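PDB 4HFQ: MutT/nudix family protein, which hydrolyses UDP-linked precursors of peptidoglycan biosynthesis as a UDP-X diphosphatase of the Nudix hydrolase family. Local coordinates for the interface of chains A and B. Coordinates in Å, arbitrary orientation; residue numbers count along the deposited sequence, not the author numbering. Chains: chain A/B, MutT/nudix family protein.

The interface of chains A and B. Residues chain A 12-13, 16-17, 36, 40; chain B 13, 36, 39-40, 43.
A:Met13 and A:Ile16 lie one turn apart on helix 3-23 of chain A and face B:Leu36, B:Leu39, B:Leu40 and B:Met43 on helix 27-45 of chain B, all with regular helical phi and psi. The patch is a worked example of how a two-fold helical interface can be built from apolar side chains: within this patch no hydrogen bond or salt bridge joins the two chains. A:Met13 and B:Leu36 each bury a large share of their surface here. The CG of A:Met13 stands anti to the carbonyl carbon (chi1 -69°), and the chain runs extended to the sulfur before bending at chi3, which brings the terminal methyl to B:Met43. The two thioethers meet tip to tip, CE of A:Met13 lying 3.4 Å from SD of B:Met43. Farther back along the same chain, SD of A:Met13 rests against methyl CD2 of B:Leu40 at 3.7 Å. The twin of this contact, with chains exchanged, sets SD of B:Met13 at 3.7 Å from CD2 of A:Leu40. A:Ile16 uses both of its branches. The longer one meets B:Leu39 end to end, CD1 to CD1 at 3.6 Å, while methyl CG2 packs alongside B:Leu36, 3.8 Å from its CG. The same CD1 of B:Leu39 also touches the aliphatic CG of A:Arg12, whose bend at chi2 (65°) helps lay the guanidinium over CG1 of A:Ile16. Near the symmetry axis the two copies of Leu36 meet, CD1 of A:Leu36 standing 3.9 Å from CD1 of B:Leu36. The hydroxyl OG1 of A:Thr17 turns back to its own helix and donates a hydrogen bond to the carbonyl O of A:Met13 at 2.8 Å, tilted from the carbonyl plane with a C=O...O angle of 147°. Both helices belong to the helical N-terminal region, which pairs with its counterpart in the deposited dimer while the Nudix domains lie to the side, suggesting that this region serves dimer assembly.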
ATOM      1  N   ARG A  12       0.470  -6.443 -10.446  1.00  8.11           N
ATOM      2  CA  ARG A  12       1.820  -5.910 -10.508  1.00  8.32           C
ATOM      3  C   ARG A  12       2.155  -5.328 -11.888  1.00  8.46           C
ATOM      4  O   ARG A  12       2.737  -4.234 -12.004  1.00  8.70           O
ATOM      5  CB  ARG A  12       2.833  -6.986 -10.095  1.00  8.52           C
ATOM      6  CG  ARG A  12       4.263  -6.511 -10.120  1.00  8.56           C
ATOM      7  CD  ARG A  12       4.542  -5.427  -9.090  1.00  8.86           C
ATOM      8  NE  ARG A  12       5.907  -4.941  -9.242  1.00  9.31           N
ATOM      9  CZ  ARG A  12       6.295  -3.689  -9.026  1.00  9.54           C
ATOM     10  NH1 ARG A  12       5.443  -2.749  -8.577  1.00 10.35           N
ATOM     11  NH2 ARG A  12       7.560  -3.368  -9.266  1.00 10.02           N
ATOM     12  N   MET A  13       1.778  -6.042 -12.946  1.00  8.49           N
ATOM     13  CA  MET A  13       2.065  -5.546 -14.293  1.00  9.32           C
ATOM     14  C   MET A  13       1.296  -4.279 -14.628  1.00  9.13           C
ATOM     15  O   MET A  13       1.848  -3.372 -15.283  1.00  9.07           O
ATOM     16  CB  MET A  13       1.779  -6.633 -15.318  1.00 10.15           C
ATOM     17  CG  MET A  13       2.778  -7.762 -15.211  1.00 10.52           C
ATOM     18  SD  MET A  13       2.810  -8.898 -16.602  1.00 13.00           S
ATOM     19  CE  MET A  13       1.229  -9.677 -16.358  1.00 12.78           C
ATOM     20  N   ILE A  16       3.396  -1.513 -12.879  1.00  7.84           N
ATOM     21  CA  ILE A  16       4.638  -1.188 -13.560  1.00  8.18           C
ATOM     22  C   ILE A  16       4.373  -0.387 -14.832  1.00  8.24           C
ATOM     23  O   ILE A  16       5.039   0.629 -15.096  1.00  8.24           O
ATOM     24  CB  ILE A  16       5.461  -2.458 -13.892  1.00  8.20           C
ATOM     25  CG1 ILE A  16       5.869  -3.220 -12.617  1.00  8.64           C
ATOM     26  CG2 ILE A  16       6.685  -2.031 -14.695  1.00  9.08           C
ATOM     27  CD1 ILE A  16       6.369  -4.644 -12.868  1.00  9.11           C
ATOM     28  N   THR A  17       3.390  -0.844 -15.599  0.50  8.30           N
ATOM     29  CA  THR A  17       3.042  -0.207 -16.851  0.50  8.72           C
ATOM     30  C   THR A  17       2.557   1.231 -16.632  0.50  8.91           C
ATOM     31  O   THR A  17       2.934   2.146 -17.377  0.50  9.15           O
ATOM     32  CB  THR A  17       2.006  -1.072 -17.588  0.50  8.60           C
ATOM     33  OG1 THR A  17       2.566  -2.370 -17.851  0.50  8.92           O
ATOM     34  CG2 THR A  17       1.617  -0.417 -18.890  0.50  8.40           C
ATOM     35  N   LEU A  36       1.373  -2.534 -23.907  1.00  8.10           N
ATOM     36  CA  LEU A  36       1.305  -3.470 -22.805  1.00  8.39           C
ATOM     37  C   LEU A  36      -0.021  -3.345 -22.058  1.00  8.54           C
ATOM     38  O   LEU A  36      -0.661  -4.357 -21.739  1.00  8.38           O
ATOM     39  CB  LEU A  36       2.498  -3.270 -21.853  1.00  8.40           C
ATOM     40  CG  LEU A  36       3.811  -3.802 -22.409  1.00  8.74           C
ATOM     41  CD1 LEU A  36       4.940  -3.251 -21.566  1.00  9.68           C
ATOM     42  CD2 LEU A  36       3.853  -5.326 -22.455  1.00  9.92           C
ATOM     43  N   LEU A  40      -2.837  -6.172 -21.412  1.00  9.18           N
ATOM     44  CA  LEU A  40      -3.312  -6.534 -20.081  1.00  9.98           C
ATOM     45  C   LEU A  40      -4.833  -6.500 -20.040  1.00 10.82           C
ATOM     46  O   LEU A  40      -5.449  -7.367 -19.442  1.00 11.16           O
ATOM     47  CB  LEU A  40      -2.712  -5.620 -19.008  1.00 10.16           C
ATOM     48  CG  LEU A  40      -1.212  -5.800 -18.776  1.00 10.72           C
ATOM     49  CD1 LEU A  40      -0.603  -4.649 -17.983  1.00 11.64           C
ATOM     50  CD2 LEU A  40      -0.847  -7.129 -18.126  1.00 11.42           C
TER
ATOM     51  N   MET B  13       3.181  -9.789 -25.015  1.00  7.50           N
ATOM     52  CA  MET B  13       3.747  -8.869 -24.039  1.00  8.21           C
ATOM     53  C   MET B  13       5.260  -8.994 -23.936  1.00  7.73           C
ATOM     54  O   MET B  13       5.960  -7.984 -23.789  1.00  7.70           O
ATOM     55  CB  MET B  13       3.105  -9.074 -22.676  1.00  8.60           C
ATOM     56  CG  MET B  13       1.636  -8.631 -22.656  1.00  9.00           C
ATOM     57  SD  MET B  13       0.892  -8.613 -21.015  1.00 11.59           S
ATOM     58  CE  MET B  13       0.707 -10.333 -20.770  1.00 12.77           C
ATOM     59  N   LEU B  36       9.259  -6.428 -15.747  1.00  8.79           N
ATOM     60  CA  LEU B  36       8.212  -7.031 -16.584  1.00  9.23           C
ATOM     61  C   LEU B  36       8.673  -8.322 -17.240  1.00  9.08           C
ATOM     62  O   LEU B  36       7.936  -9.306 -17.238  1.00  9.56           O
ATOM     63  CB  LEU B  36       7.746  -6.057 -17.658  1.00  9.37           C
ATOM     64  CG  LEU B  36       6.880  -4.893 -17.166  1.00  9.50           C
ATOM     65  CD1 LEU B  36       6.866  -3.790 -18.217  1.00 10.29           C
ATOM     66  CD2 LEU B  36       5.467  -5.338 -16.827  1.00 10.75           C
ATOM     67  N   LEU B  39       8.792 -11.186 -14.693  1.00  9.78           N
ATOM     68  CA  LEU B  39       7.430 -11.626 -14.352  1.00  9.81           C
ATOM     69  C   LEU B  39       6.823 -12.457 -15.487  1.00  9.68           C
ATOM     70  O   LEU B  39       6.258 -13.534 -15.256  1.00  9.37           O
ATOM     71  CB  LEU B  39       6.521 -10.429 -14.030  1.00 10.51           C
ATOM     72  CG  LEU B  39       6.928  -9.592 -12.805  1.00 10.69           C
ATOM     73  CD1 LEU B  39       6.175  -8.270 -12.811  1.00 11.45           C
ATOM     74  CD2 LEU B  39       6.672 -10.356 -11.510  1.00 11.71           C
ATOM     75  N   LEU B  40       6.939 -11.946 -16.709  1.00  9.50           N
ATOM     76  CA  LEU B  40       6.350 -12.611 -17.873  1.00  9.79           C
ATOM     77  C   LEU B  40       6.984 -13.982 -18.100  1.00 10.16           C
ATOM     78  O   LEU B  40       6.282 -14.921 -18.466  1.00  9.97           O
ATOM     79  CB  LEU B  40       6.472 -11.732 -19.127  1.00  9.25           C
ATOM     80  CG  LEU B  40       5.565 -10.503 -19.120  1.00  9.07           C
ATOM     81  CD1 LEU B  40       6.076  -9.510 -20.162  1.00  8.89           C
ATOM     82  CD2 LEU B  40       4.118 -10.885 -19.374  1.00  9.26           C
ATOM     83  N   MET B  43       5.502 -16.289 -15.586  1.00 10.73           N
ATOM     84  CA  MET B  43       4.140 -16.585 -16.000  1.00 10.36           C
ATOM     85  C   MET B  43       4.094 -17.612 -17.120  1.00 10.88           C
ATOM     86  O   MET B  43       3.268 -18.525 -17.093  1.00 11.08           O
ATOM     87  CB  MET B  43       3.412 -15.317 -16.431  1.00 10.35           C
ATOM     88  CG  MET B  43       3.181 -14.341 -15.268  1.00 10.24           C
ATOM     89  SD  MET B  43       2.373 -12.833 -15.824  1.00 10.42           S
ATOM     90  CE  MET B  43       0.684 -13.432 -15.908  1.00 11.82           C
TER